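Local coordinates for trwC protein (Escherichia coli, PDB 1OMH) that probably nicks and processes the origin-of-transfer DNA of a plasmid during bacterial conjugation, the piece described here being its N-terminal relaxase domain, at residues S153-P158 against F232-E237; S89-V94 against G217-A222; E138-L143 against T170-G175; R56-G61 against V165-T170. All blocks are in the same frame, centred on the assembly; numbering follows the deposited sequence.

Interaction 1: S153-P158 against F232-E237; sequences SRERDP and FSKRTE. With SO4 (sulfate ion), chain E; SO4 (sulfate ion), chain C; nucleotides of chain A.
Ser153 faces Arg235 where the turn joining antiparallel strands 145-152 and 158-167 of the relaxase sheet rests on the start of helix 234-246. A type I beta turn runs from Ser153 to Arg156, and the small hydroxyl suits its first position: Ser153 OG accepts from Glu155 N at 3.1 Å, an ST turn, and from Asp157 N as well. A water ties Ser153 OG to Asp157 OD2, Arg235 N and a phosphate oxygen of DC24 of chain A.

Arg154 lays CB 4.1 Å from Arg235 CD, then leads away to two sulfate ions, one of which also bonds His161 and His163, ligands of zinc or copper in metal-bound forms. Arg235 itself turns its guanidinium edge to the DNA, NE donating almost straight (172°) to OP1 of DT25 of chain A at 2.8 Å, while NH2 also reaches Lys262 O.

Glu155 contributes its methylenes, crossing both partners at about a right angle: CB lies 3.7 Å from Lys234 CB, and CG packs on Arg235 CD. Asp157 supplies what Ser233, at the N-cap position, does not, an acceptor for the helix start: Lys234 N donates to Asp157 OD2 at 2.9 Å (163°), nearly along the C-O axis. The rigid ring of Pro158 ends the contact, its CD lying 3.5 Å from CD2 of Phe232.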
# COMPACT_ATOMS: atom_id res chain seq x y z
N SER B 153 -10.57 0.30 7.63
CA SER B 153 -10.07 1.66 7.65
C SER B 153 -9.97 2.09 9.11
O SER B 153 -10.40 1.36 10.01
CB SER B 153 -11.02 2.60 6.91
OG SER B 153 -12.14 2.94 7.72
N ARG B 154 -9.40 3.27 9.35
CA ARG B 154 -9.26 3.78 10.71
C ARG B 154 -10.62 4.04 11.34
O ARG B 154 -10.71 4.25 12.55
CB ARG B 154 -8.43 5.07 10.72
CG ARG B 154 -6.97 4.89 10.30
CD ARG B 154 -6.28 3.83 11.15
NE ARG B 154 -4.85 3.74 10.87
CZ ARG B 154 -3.92 4.56 11.36
NH1 ARG B 154 -2.65 4.39 11.04
NH2 ARG B 154 -4.27 5.54 12.19
N GLU B 155 -11.67 4.06 10.53
CA GLU B 155 -13.02 4.28 11.04
C GLU B 155 -13.81 2.97 11.01
O GLU B 155 -15.03 2.95 11.20
CB GLU B 155 -13.73 5.37 10.24
CG GLU B 155 -13.36 6.79 10.66
CD GLU B 155 -13.71 7.08 12.11
OE1 GLU B 155 -14.77 6.61 12.56
OE2 GLU B 155 -12.93 7.77 12.81
N ARG B 156 -13.08 1.88 10.77
CA ARG B 156 -13.62 0.53 10.72
C ARG B 156 -14.55 0.21 9.56
O ARG B 156 -15.40 -0.68 9.66
CB ARG B 156 -14.30 0.18 12.06
CG ARG B 156 -13.32 0.13 13.23
CD ARG B 156 -12.09 -0.73 12.91
NE ARG B 156 -11.15 -0.85 14.02
CZ ARG B 156 -9.96 -1.42 13.93
NH1 ARG B 156 -9.54 -1.92 12.78
NH2 ARG B 156 -9.17 -1.49 15.00
N ASP B 157 -14.41 0.94 8.45
CA ASP B 157 -15.21 0.67 7.26
C ASP B 157 -14.45 -0.40 6.48
O ASP B 157 -13.25 -0.58 6.66
CB ASP B 157 -15.30 1.90 6.35
CG ASP B 157 -16.37 2.87 6.78
OD1 ASP B 157 -17.50 2.42 7.04
OD2 ASP B 157 -16.09 4.09 6.84
N PRO B 158 -15.16 -1.14 5.60
CA PRO B 158 -14.46 -2.16 4.82
C PRO B 158 -13.45 -1.37 3.99
O PRO B 158 -13.81 -0.35 3.40
CB PRO B 158 -15.57 -2.75 3.94
CG PRO B 158 -16.80 -2.55 4.78
CD PRO B 158 -16.61 -1.16 5.34
N PHE B 232 -20.00 4.22 3.29
CA PHE B 232 -18.94 3.36 3.84
C PHE B 232 -17.58 4.05 3.72
O PHE B 232 -16.53 3.39 3.72
CB PHE B 232 -18.88 2.01 3.10
CG PHE B 232 -19.89 1.00 3.57
CD1 PHE B 232 -21.00 0.69 2.79
CD2 PHE B 232 -19.70 0.31 4.77
CE1 PHE B 232 -21.92 -0.28 3.20
CE2 PHE B 232 -20.61 -0.66 5.18
CZ PHE B 232 -21.73 -0.96 4.39
N SER B 233 -17.58 5.37 3.61
CA SER B 233 -16.34 6.14 3.49
C SER B 233 -16.29 7.24 4.54
O SER B 233 -16.24 8.43 4.22
CB SER B 233 -16.23 6.77 2.09
OG SER B 233 -16.18 5.77 1.08
N LYS B 234 -16.29 6.83 5.81
CA LYS B 234 -16.25 7.76 6.93
C LYS B 234 -15.02 8.65 6.94
O LYS B 234 -15.13 9.84 7.25
CB LYS B 234 -16.35 6.99 8.25
CG LYS B 234 -17.72 6.33 8.47
CD LYS B 234 -17.73 5.50 9.76
CE LYS B 234 -19.08 4.84 9.99
NZ LYS B 234 -19.09 4.02 11.24
N ARG B 235 -13.85 8.10 6.62
CA ARG B 235 -12.64 8.90 6.59
C ARG B 235 -12.74 10.01 5.55
O ARG B 235 -12.33 11.14 5.79
CB ARG B 235 -11.41 8.02 6.34
CG ARG B 235 -11.04 7.15 7.54
CD ARG B 235 -10.46 7.99 8.69
NE ARG B 235 -9.20 8.60 8.29
CZ ARG B 235 -8.93 9.90 8.37
NH1 ARG B 235 -9.84 10.74 8.84
NH2 ARG B 235 -7.76 10.36 7.96
N THR B 236 -13.32 9.70 4.39
CA THR B 236 -13.47 10.71 3.34
C THR B 236 -14.37 11.83 3.86
O THR B 236 -14.13 13.01 3.58
CB THR B 236 -14.13 10.12 2.07
OG1 THR B 236 -13.27 9.12 1.52
CG2 THR B 236 -14.37 11.21 1.04
N GLU B 237 -15.40 11.45 4.61
CA GLU B 237 -16.34 12.42 5.17
C GLU B 237 -15.64 13.33 6.17
O GLU B 237 -15.89 14.53 6.20
CB GLU B 237 -17.51 11.70 5.86
CG GLU B 237 -18.71 12.58 6.16
CD GLU B 237 -19.76 11.87 7.00
OE1 GLU B 237 -19.96 10.65 6.81
OE2 GLU B 237 -20.39 12.54 7.85
S SO4 E . -0.92 7.15 13.09
O1 SO4 E . -2.18 6.99 13.85
O2 SO4 E . -0.91 8.46 12.41
O3 SO4 E . -0.82 6.08 12.08
O4 SO4 E . 0.22 7.06 14.02
S SO4 C . -3.85 1.21 8.45
O1 SO4 C . -3.64 -0.09 9.12
O2 SO4 C . -5.29 1.55 8.46
O3 SO4 C . -3.38 1.11 7.05
O4 SO4 C . -3.09 2.25 9.16
P DC A 24 -12.30 5.85 3.10
OP1 DC A 24 -12.50 4.65 3.96
OP2 DC A 24 -13.16 7.05 3.29
O5' DC A 24 -10.77 6.31 3.16
C5' DC A 24 -9.69 5.39 3.38
C4' DC A 24 -8.38 6.13 3.24
O4' DC A 24 -8.45 6.91 2.03
C3' DC A 24 -8.10 7.13 4.38
O3' DC A 24 -6.92 6.58 5.01
C2' DC A 24 -7.44 8.30 3.66
C1' DC A 24 -7.79 8.14 2.20
N1 DC A 24 -8.54 9.20 1.50
C2 DC A 24 -7.84 10.35 1.13
O2 DC A 24 -6.67 10.48 1.50
N3 DC A 24 -8.45 11.29 0.38
C4 DC A 24 -9.72 11.12 0.01
N4 DC A 24 -10.29 12.05 -0.75
C5 DC A 24 -10.48 9.97 0.41
C6 DC A 24 -9.85 9.05 1.16
P DT A 25 -6.32 7.21 6.37
OP1 DT A 25 -7.21 6.78 7.47
OP2 DT A 25 -6.01 8.66 6.20
O5' DT A 25 -4.92 6.46 6.50
C5' DT A 25 -4.84 5.04 6.38
C4' DT A 25 -3.44 4.62 5.96
O4' DT A 25 -3.19 5.07 4.62
C3' DT A 25 -2.35 5.26 6.81
O3' DT A 25 -2.03 4.38 7.88
C2' DT A 25 -1.17 5.35 5.86
C1' DT A 25 -1.81 5.41 4.47
N1 DT A 25 -1.71 6.71 3.77
C2 DT A 25 -0.53 7.01 3.13
O2 DT A 25 0.45 6.28 3.15
N3 DT A 25 -0.53 8.22 2.47
C4 DT A 25 -1.56 9.13 2.40
O4 DT A 25 -1.41 10.17 1.76
C5 DT A 25 -2.77 8.75 3.10
C7 DT A 25 -3.94 9.68 3.08
C6 DT A 25 -2.78 7.58 3.75
O HOH W 1 -13.43 4.98 6.24
O HOH W 2 -17.67 1.48 10.81

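Interaction 2: S89-V94 against G217-A222; sequences SAPKSV and GNFDLA. With nucleotides of chain A.
The first turn of helix 92-99 is pinned to strand 219-221, an arm of a two-stranded antiparallel sheet, by Ser93 and Asp220. Asp220 OD1 accepts twice from one residue: Ser93 N donates to it at 3.0 Å (153°), and the Ser93 hydroxyl, OG, at 2.6 Å on the anti lone pair. With OG between its own N and carbonyl carbon (chi1 64°), the same oxygen also receives the strand backbone, Leu221 N donating to Ser93 OG at 2.7 Å. Serine fits because it must both give and accept. An alanine in place of Asp220 would probably leave both Ser93 N and the Ser93 hydroxyl proton without their acceptor.

Beside this polar knot the packing is apolar. Pro91, at the N-cap position, sets CG over one face of the Phe219 ring, 4.2 Å above its plane and offset toward the rim. Val94 CG2 adds to this layer, 4.2 Å from Leu221 CG. The same turn also borders the DNA, with Pro91 CA 3.6 Å from C5 of DT23 of chain A. A negative carboxylate facing the N-terminal end of a helix is likely to be stabilised by the helix dipole, so charge and hydrogen bonds probably act together here.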
# COMPACT_ATOMS: atom_id res chain seq x y z
N SER B 89 -4.62 0.46 -2.31
CA SER B 89 -5.99 0.43 -1.79
C SER B 89 -6.99 0.27 -2.93
O SER B 89 -6.92 0.96 -3.94
CB SER B 89 -6.27 1.72 -1.03
OG SER B 89 -5.33 1.88 0.02
N ALA B 90 -7.93 -0.65 -2.75
CA ALA B 90 -8.95 -0.90 -3.75
C ALA B 90 -10.08 0.11 -3.67
O ALA B 90 -10.25 0.79 -2.65
CB ALA B 90 -9.51 -2.30 -3.55
N PRO B 91 -10.84 0.26 -4.77
CA PRO B 91 -11.96 1.20 -4.80
C PRO B 91 -12.91 0.71 -3.70
O PRO B 91 -12.90 -0.47 -3.37
CB PRO B 91 -12.55 0.98 -6.19
CG PRO B 91 -11.32 0.66 -7.01
CD PRO B 91 -10.57 -0.29 -6.11
N LYS B 92 -13.71 1.61 -3.13
CA LYS B 92 -14.61 1.23 -2.04
C LYS B 92 -15.60 0.13 -2.43
O LYS B 92 -15.82 -0.80 -1.65
CB LYS B 92 -15.38 2.46 -1.53
CG LYS B 92 -16.28 2.18 -0.32
CD LYS B 92 -15.48 1.74 0.91
CE LYS B 92 -14.52 2.85 1.38
NZ LYS B 92 -13.84 2.50 2.66
N SER B 93 -16.21 0.23 -3.61
CA SER B 93 -17.17 -0.78 -4.05
C SER B 93 -16.52 -2.16 -4.06
O SER B 93 -17.17 -3.16 -3.74
CB SER B 93 -17.69 -0.47 -5.45
OG SER B 93 -16.64 -0.52 -6.40
N VAL B 94 -15.25 -2.21 -4.42
CA VAL B 94 -14.52 -3.46 -4.46
C VAL B 94 -14.35 -4.01 -3.05
O VAL B 94 -14.56 -5.20 -2.80
CB VAL B 94 -13.16 -3.28 -5.17
CG1 VAL B 94 -12.35 -4.58 -5.12
CG2 VAL B 94 -13.40 -2.87 -6.62
N GLY B 217 -9.27 7.79 -14.15
CA GLY B 217 -8.60 6.52 -14.34
C GLY B 217 -9.16 5.53 -13.35
O GLY B 217 -8.96 4.32 -13.48
N ASN B 218 -9.88 6.04 -12.35
CA ASN B 218 -10.47 5.21 -11.30
C ASN B 218 -11.79 4.56 -11.71
O ASN B 218 -12.45 4.99 -12.65
CB ASN B 218 -10.70 6.05 -10.04
CG ASN B 218 -9.40 6.49 -9.40
OD1 ASN B 218 -9.22 7.66 -9.04
ND2 ASN B 218 -8.48 5.55 -9.25
N PHE B 219 -12.16 3.51 -10.98
CA PHE B 219 -13.41 2.80 -11.25
C PHE B 219 -13.99 2.19 -9.98
O PHE B 219 -13.32 2.07 -8.96
CB PHE B 219 -13.19 1.67 -12.26
CG PHE B 219 -12.39 0.52 -11.72
CD1 PHE B 219 -11.01 0.49 -11.86
CD2 PHE B 219 -13.02 -0.53 -11.05
CE1 PHE B 219 -10.26 -0.56 -11.35
CE2 PHE B 219 -12.28 -1.59 -10.52
CZ PHE B 219 -10.89 -1.61 -10.68
N ASP B 220 -15.26 1.81 -10.08
CA ASP B 220 -15.99 1.16 -8.99
C ASP B 220 -16.90 0.16 -9.68
O ASP B 220 -17.13 0.24 -10.88
CB ASP B 220 -16.82 2.18 -8.20
CG ASP B 220 -16.09 2.72 -6.99
OD1 ASP B 220 -15.81 1.93 -6.06
OD2 ASP B 220 -15.81 3.93 -6.97
N LEU B 221 -17.41 -0.81 -8.92
CA LEU B 221 -18.31 -1.79 -9.48
C LEU B 221 -19.59 -1.05 -9.87
O LEU B 221 -20.16 -0.32 -9.06
CB LEU B 221 -18.60 -2.88 -8.45
CG LEU B 221 -17.34 -3.59 -7.94
CD1 LEU B 221 -17.73 -4.67 -6.93
CD2 LEU B 221 -16.59 -4.20 -9.11
N ALA B 222 -20.03 -1.25 -11.11
CA ALA B 222 -21.22 -0.57 -11.63
C ALA B 222 -22.53 -0.71 -10.85
O ALA B 222 -23.39 0.16 -10.93
CB ALA B 222 -21.45 -0.98 -13.09
P DT A 23 -13.40 7.94 -3.67
OP1 DT A 23 -14.21 6.89 -4.35
OP2 DT A 23 -13.96 9.31 -3.52
O5' DT A 23 -12.91 7.39 -2.25
C5' DT A 23 -13.85 6.88 -1.25
C4' DT A 23 -13.25 5.68 -0.56
O4' DT A 23 -12.76 4.80 -1.58
C3' DT A 23 -12.09 5.90 0.44
O3' DT A 23 -12.57 5.26 1.63
C2' DT A 23 -11.15 4.73 0.16
C1' DT A 23 -11.57 4.18 -1.18
N1 DT A 23 -10.65 4.15 -2.34
C2 DT A 23 -9.41 3.59 -2.20
O2 DT A 23 -8.95 3.25 -1.13
N3 DT A 23 -8.72 3.44 -3.38
C4 DT A 23 -9.14 3.82 -4.65
O4 DT A 23 -8.42 3.58 -5.62
C5 DT A 23 -10.43 4.47 -4.70
C7 DT A 23 -10.97 4.94 -6.01
C6 DT A 23 -11.10 4.61 -3.56
P DG A 22 -9.04 12.71 -5.69
OP1 DG A 22 -10.29 13.13 -6.38
OP2 DG A 22 -8.60 13.44 -4.48
O5' DG A 22 -9.18 11.16 -5.31
C5' DG A 22 -9.92 10.24 -6.12
C4' DG A 22 -10.05 8.93 -5.38
O4' DG A 22 -8.75 8.61 -4.87
C3' DG A 22 -11.00 8.92 -4.17
O3' DG A 22 -12.07 8.06 -4.56
C2' DG A 22 -10.29 8.00 -3.19
C1' DG A 22 -8.84 7.99 -3.61
N9 DG A 22 -7.84 8.59 -2.74
C8 DG A 22 -7.29 9.85 -2.79
N7 DG A 22 -6.29 10.01 -1.96
C5 DG A 22 -6.20 8.79 -1.30
C6 DG A 22 -5.30 8.34 -0.30
O6 DG A 22 -4.37 8.96 0.23
N1 DG A 22 -5.57 7.03 0.08
C2 DG A 22 -6.57 6.25 -0.43
N2 DG A 22 -6.68 5.01 0.05
N3 DG A 22 -7.41 6.65 -1.37
C4 DG A 22 -7.17 7.92 -1.75
P DT A 21 -2.93 13.29 -4.57
OP1 DT A 21 -3.81 14.21 -3.80
OP2 DT A 21 -2.25 12.19 -3.87
O5' DT A 21 -3.75 12.72 -5.81
C5' DT A 21 -4.54 13.58 -6.63
C4' DT A 21 -5.55 12.78 -7.43
O4' DT A 21 -4.86 11.73 -8.15
C3' DT A 21 -6.62 12.08 -6.58
O3' DT A 21 -7.86 12.78 -6.78
C2' DT A 21 -6.91 10.82 -7.38
C1' DT A 21 -5.70 10.59 -8.27
N1 DT A 21 -4.91 9.35 -8.08
C2 DT A 21 -5.58 8.14 -8.22
O2 DT A 21 -6.78 8.06 -8.45
N3 DT A 21 -4.80 7.02 -8.07
C4 DT A 21 -3.44 6.98 -7.80
O4 DT A 21 -2.88 5.89 -7.70
C5 DT A 21 -2.80 8.27 -7.66
C7 DT A 21 -1.33 8.32 -7.38
C6 DT A 21 -3.55 9.37 -7.80
O HOH W 3 -14.30 4.06 -4.41

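Interaction 3: E138-L143 against T170-G175; sequences ETTGNL and TKRSDG. With nucleotides of chain A.
Thr140 meets Thr170 tip to tip, the two hydroxyl oxygens OG1 and OG1 lying 2.7 Å apart in a hydrogen bond whose proton could serve more than one acceptor. Thr170 OG1, anti to its backbone N (chi1 -175°), is placed to reach Asn142 O too, at 3.0 Å. Threonine suits this spot because one hydroxyl can give to one neighbour and accept from another.

Asn142 does the rest of the work at this end by treating its amide as a piece of backbone. OD1 accepts from Lys171 N at 3.0 Å, nearly straight at 169° and on a carbonyl lone pair, while ND2 donates to Lys171 O at 2.9 Å, close to the amide plane. An alanine here would probably leave both the N-H and the carbonyl of Lys171 without their mates and free that part of the loop to shift.

Farther along, Glu138 stretches out from its strand, and OE2 accepts from Ser173 N at 2.8 Å through its syn lone pair, gripping a type I turn that runs from Arg172 to Gly175. Within that turn Arg172 holds Asp174 side-on, the NH1 to OD2 salt bridge measuring 2.9 Å, and offers NH2 to OP1 of DG13 of chain A at 2.6 Å. Arg172 thus joins the turn to a DNA phosphate. The loop lies between strand 158-167 and helix 183-187 and leans on the two-stranded sheet of 126-131 and 134-139, with Thr170 touching Ala127 and Arg172 touching Gln129.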
# COMPACT_ATOMS: atom_id res chain seq x y z
N GLU B 138 23.20 1.38 -11.12
CA GLU B 138 22.93 0.04 -11.63
C GLU B 138 21.50 -0.40 -11.36
O GLU B 138 21.00 -0.21 -10.25
CB GLU B 138 23.89 -0.96 -10.99
CG GLU B 138 23.76 -2.39 -11.50
CD GLU B 138 24.49 -3.40 -10.61
OE1 GLU B 138 25.60 -3.07 -10.13
OE2 GLU B 138 23.96 -4.51 -10.41
N THR B 139 20.86 -0.96 -12.37
CA THR B 139 19.51 -1.47 -12.22
C THR B 139 19.72 -2.91 -11.77
O THR B 139 20.12 -3.77 -12.56
CB THR B 139 18.73 -1.43 -13.55
OG1 THR B 139 18.61 -0.07 -14.00
CG2 THR B 139 17.33 -2.01 -13.37
N THR B 140 19.47 -3.15 -10.49
CA THR B 140 19.65 -4.47 -9.88
C THR B 140 18.49 -5.42 -10.17
O THR B 140 18.68 -6.63 -10.27
CB THR B 140 19.81 -4.33 -8.37
OG1 THR B 140 18.64 -3.69 -7.84
CG2 THR B 140 21.03 -3.49 -8.05
N GLY B 141 17.29 -4.86 -10.26
CA GLY B 141 16.13 -5.68 -10.55
C GLY B 141 15.73 -6.67 -9.48
O GLY B 141 15.11 -7.69 -9.78
N ASN B 142 16.10 -6.42 -8.23
CA ASN B 142 15.72 -7.33 -7.16
C ASN B 142 15.36 -6.56 -5.89
O ASN B 142 16.00 -5.58 -5.53
CB ASN B 142 16.84 -8.36 -6.89
CG ASN B 142 18.11 -7.73 -6.33
OD1 ASN B 142 18.26 -7.54 -5.12
ND2 ASN B 142 19.05 -7.42 -7.22
N LEU B 143 14.30 -7.01 -5.23
CA LEU B 143 13.84 -6.37 -4.01
C LEU B 143 13.46 -7.40 -2.96
O LEU B 143 13.24 -8.57 -3.27
CB LEU B 143 12.61 -5.50 -4.31
CG LEU B 143 12.77 -4.23 -5.14
CD1 LEU B 143 11.39 -3.62 -5.41
CD2 LEU B 143 13.66 -3.25 -4.41
N THR B 170 19.18 -4.05 -1.59
CA THR B 170 19.19 -4.68 -2.89
C THR B 170 20.60 -5.21 -3.15
O THR B 170 21.58 -4.61 -2.71
CB THR B 170 18.75 -3.68 -3.99
OG1 THR B 170 18.67 -4.35 -5.25
CG2 THR B 170 19.73 -2.51 -4.09
N LYS B 171 20.71 -6.35 -3.83
CA LYS B 171 22.01 -6.95 -4.11
C LYS B 171 22.51 -6.59 -5.50
O LYS B 171 21.82 -6.81 -6.49
CB LYS B 171 21.93 -8.48 -4.01
CG LYS B 171 23.27 -9.17 -4.25
CD LYS B 171 23.11 -10.47 -5.05
CE LYS B 171 22.70 -11.64 -4.17
NZ LYS B 171 23.84 -12.13 -3.34
N ARG B 172 23.72 -6.04 -5.57
CA ARG B 172 24.30 -5.64 -6.85
C ARG B 172 24.86 -6.80 -7.65
O ARG B 172 24.99 -7.92 -7.15
CB ARG B 172 25.40 -4.60 -6.63
CG ARG B 172 24.93 -3.38 -5.88
CD ARG B 172 25.97 -2.29 -5.91
NE ARG B 172 27.28 -2.79 -5.48
CZ ARG B 172 28.25 -2.01 -5.03
NH1 ARG B 172 29.41 -2.54 -4.67
NH2 ARG B 172 28.06 -0.70 -4.94
N SER B 173 25.19 -6.52 -8.91
CA SER B 173 25.74 -7.50 -9.83
C SER B 173 26.99 -8.18 -9.27
O SER B 173 27.25 -9.35 -9.54
CB SER B 173 26.08 -6.82 -11.16
OG SER B 173 25.73 -7.64 -12.26
N ASP B 174 27.76 -7.43 -8.48
CA ASP B 174 28.98 -7.95 -7.88
C ASP B 174 28.68 -8.71 -6.59
O ASP B 174 29.58 -8.97 -5.79
CB ASP B 174 29.94 -6.79 -7.59
CG ASP B 174 29.38 -5.82 -6.57
OD1 ASP B 174 28.15 -5.83 -6.36
OD2 ASP B 174 30.17 -5.04 -5.98
N GLY B 175 27.41 -9.05 -6.39
CA GLY B 175 27.00 -9.80 -5.21
C GLY B 175 27.02 -9.04 -3.90
O GLY B 175 26.85 -9.63 -2.84
P DG A 13 30.34 1.41 -3.11
OP1 DG A 13 29.68 0.08 -3.08
OP2 DG A 13 30.10 2.33 -4.26
O5' DG A 13 29.96 2.16 -1.76
C5' DG A 13 29.63 1.41 -0.58
C4' DG A 13 28.82 2.27 0.38
O4' DG A 13 29.58 3.46 0.66
C3' DG A 13 27.47 2.76 -0.16
O3' DG A 13 26.47 2.02 0.56
C2' DG A 13 27.31 4.13 0.47
C1' DG A 13 28.71 4.56 0.83
N9 DG A 13 29.30 5.72 0.16
C8 DG A 13 30.03 5.76 -1.01
N7 DG A 13 30.55 6.94 -1.24
C5 DG A 13 30.10 7.72 -0.18
C6 DG A 13 30.34 9.09 0.14
O6 DG A 13 31.04 9.92 -0.47
N1 DG A 13 29.67 9.46 1.30
C2 DG A 13 28.88 8.62 2.06
N2 DG A 13 28.30 9.13 3.15
N3 DG A 13 28.66 7.36 1.78
C4 DG A 13 29.29 6.98 0.66

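Interaction 4: R56-G61 against V165-T170; sequences RELLAG and VILNMT
Leu167, the last residue of strand 158-167, and Met169 just beyond it lie against Leu58 and Leu59 in the last turn of helix 52-60, which packs on the five-stranded antiparallel sheet of the relaxase domain. Helix 56-60 and strand 165-167 run at 55° to each other, their axes 9.3 Å apart.

Apolar contacts carry most of the surface. Leu167 pushes CD2 against the helix, tightly at 3.4 Å from Leu58 CB, and the same methyl lies 3.8 Å from Leu59 CD2. Leu59 crosses Leu167 and Val165 at about a right angle, its CD2 reaching Val165 CG1 at 4.2 Å. Leucine and valine suit these buried spots, offering methyls and no polar group in need of a partner. Met169, present as selenomethionine, lays SE 3.9 Å from Leu58 CD2, and a bend at chi3 (58°) turns CE toward Leu58 O, 3.4 Å away.

Polar links are few. A water accepts from Asn168 N at 3.1 Å and lies 2.8 Å from Leu58 O, which also takes Gly61 N; Gly61 closes the helix in a Schellman motif, where its backbone angles call for glycine. With the water bridging backbone atoms alone, the hold between the side chains probably depends more on the fit of methyl groups than on any directed bond.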
# COMPACT_ATOMS: atom_id res chain seq x y z
N ARG B 56 11.72 -7.57 11.28
CA ARG B 56 12.19 -6.45 12.10
C ARG B 56 13.69 -6.20 11.93
O ARG B 56 14.12 -5.05 11.86
CB ARG B 56 11.89 -6.69 13.59
CG ARG B 56 10.51 -6.20 14.05
CD ARG B 56 10.27 -6.50 15.54
NE ARG B 56 8.95 -6.09 16.00
CZ ARG B 56 8.59 -4.83 16.25
NH1 ARG B 56 7.36 -4.56 16.66
NH2 ARG B 56 9.46 -3.84 16.08
N GLU B 57 14.49 -7.26 11.88
CA GLU B 57 15.92 -7.06 11.73
C GLU B 57 16.24 -6.49 10.35
O GLU B 57 17.03 -5.56 10.22
CB GLU B 57 16.69 -8.36 11.96
CG GLU B 57 16.24 -9.53 11.13
CD GLU B 57 17.16 -10.72 11.31
OE1 GLU B 57 18.04 -10.93 10.43
OE2 GLU B 57 17.02 -11.43 12.32
N LEU B 58 15.61 -7.05 9.31
CA LEU B 58 15.83 -6.56 7.96
C LEU B 58 15.53 -5.07 7.92
O LEU B 58 16.26 -4.30 7.30
CB LEU B 58 14.95 -7.30 6.96
CG LEU B 58 15.39 -8.73 6.66
CD1 LEU B 58 14.40 -9.38 5.72
CD2 LEU B 58 16.79 -8.73 6.05
N LEU B 59 14.48 -4.65 8.61
CA LEU B 59 14.14 -3.24 8.67
C LEU B 59 15.33 -2.50 9.29
O LEU B 59 15.64 -1.38 8.92
CB LEU B 59 12.89 -3.01 9.52
CG LEU B 59 11.53 -3.37 8.92
CD1 LEU B 59 10.47 -3.37 10.03
CD2 LEU B 59 11.16 -2.38 7.83
N ALA B 60 15.99 -3.16 10.24
CA ALA B 60 17.14 -2.59 10.92
C ALA B 60 18.41 -2.70 10.08
O ALA B 60 19.46 -2.19 10.47
CB ALA B 60 17.34 -3.28 12.27
N GLY B 61 18.31 -3.37 8.94
CA GLY B 61 19.46 -3.53 8.06
C GLY B 61 20.34 -4.72 8.36
O GLY B 61 21.55 -4.68 8.11
N VAL B 165 5.85 -3.36 2.09
CA VAL B 165 7.04 -2.75 2.65
C VAL B 165 8.31 -3.22 1.94
O VAL B 165 8.79 -4.34 2.16
CB VAL B 165 7.16 -3.04 4.16
CG1 VAL B 165 8.39 -2.33 4.72
CG2 VAL B 165 5.89 -2.57 4.88
N ILE B 166 8.82 -2.36 1.07
CA ILE B 166 10.04 -2.66 0.34
C ILE B 166 11.19 -2.28 1.27
O ILE B 166 11.39 -1.10 1.58
CB ILE B 166 10.17 -1.83 -0.96
CG1 ILE B 166 9.06 -2.19 -1.94
CG2 ILE B 166 11.52 -2.11 -1.61
CD1 ILE B 166 7.67 -1.77 -1.53
N LEU B 167 11.95 -3.27 1.72
CA LEU B 167 13.06 -2.97 2.61
C LEU B 167 14.15 -2.22 1.86
O LEU B 167 14.32 -2.38 0.65
CB LEU B 167 13.58 -4.27 3.23
CG LEU B 167 12.49 -4.83 4.16
CD1 LEU B 167 12.09 -6.22 3.70
CD2 LEU B 167 12.97 -4.83 5.59
N ASN B 168 14.87 -1.37 2.59
CA ASN B 168 15.94 -0.55 2.02
C ASN B 168 17.18 -1.39 1.72
O ASN B 168 18.23 -1.21 2.35
CB ASN B 168 16.28 0.57 3.00
CG ASN B 168 17.16 1.65 2.39
OD1 ASN B 168 17.56 2.60 3.08
ND2 ASN B 168 17.45 1.52 1.10
N MSE B 169 17.07 -2.30 0.76
CA MSE B 169 18.20 -3.16 0.42
C MSE B 169 18.05 -3.80 -0.94
O MSE B 169 16.94 -4.08 -1.40
CB MSE B 169 18.34 -4.27 1.46
CG MSE B 169 17.14 -5.20 1.50
SE MSE B 169 17.29 -6.50 2.92
CE MSE B 169 17.43 -5.29 4.32
N THR B 170 19.18 -4.05 -1.59
CA THR B 170 19.19 -4.68 -2.89
C THR B 170 20.60 -5.21 -3.15
O THR B 170 21.58 -4.61 -2.71
CB THR B 170 18.75 -3.68 -3.99
OG1 THR B 170 18.67 -4.35 -5.25
CG2 THR B 170 19.73 -2.51 -4.09
O HOH W 4 15.61 -2.18 5.53

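How the interactions relate
Interactions 1 and 2 lie at one end of the domain, both beside DNA, and Lys92 joins them: its NZ is 2.9 Å from Pro158 O in a probable hydrogen bond. Interactions 3 and 4 lie beyond the chain's centre and share Thr170, with Leu143 CD2 packing on Ile166 CG2; interaction 3 also meets DNA, through Arg172. Strand 158-167 begins in interaction 1 and ends in interaction 4. Interactions 1, 2 and 4 are buried, whereas interaction 3 is partly open at its turn. Their chemistry follows: methyl packing of a helix on the sheet in interaction 4, carboxylates at helix starts in interactions 1 and 2, and polar bonds from a strand and the loop after it to another loop in interaction 3.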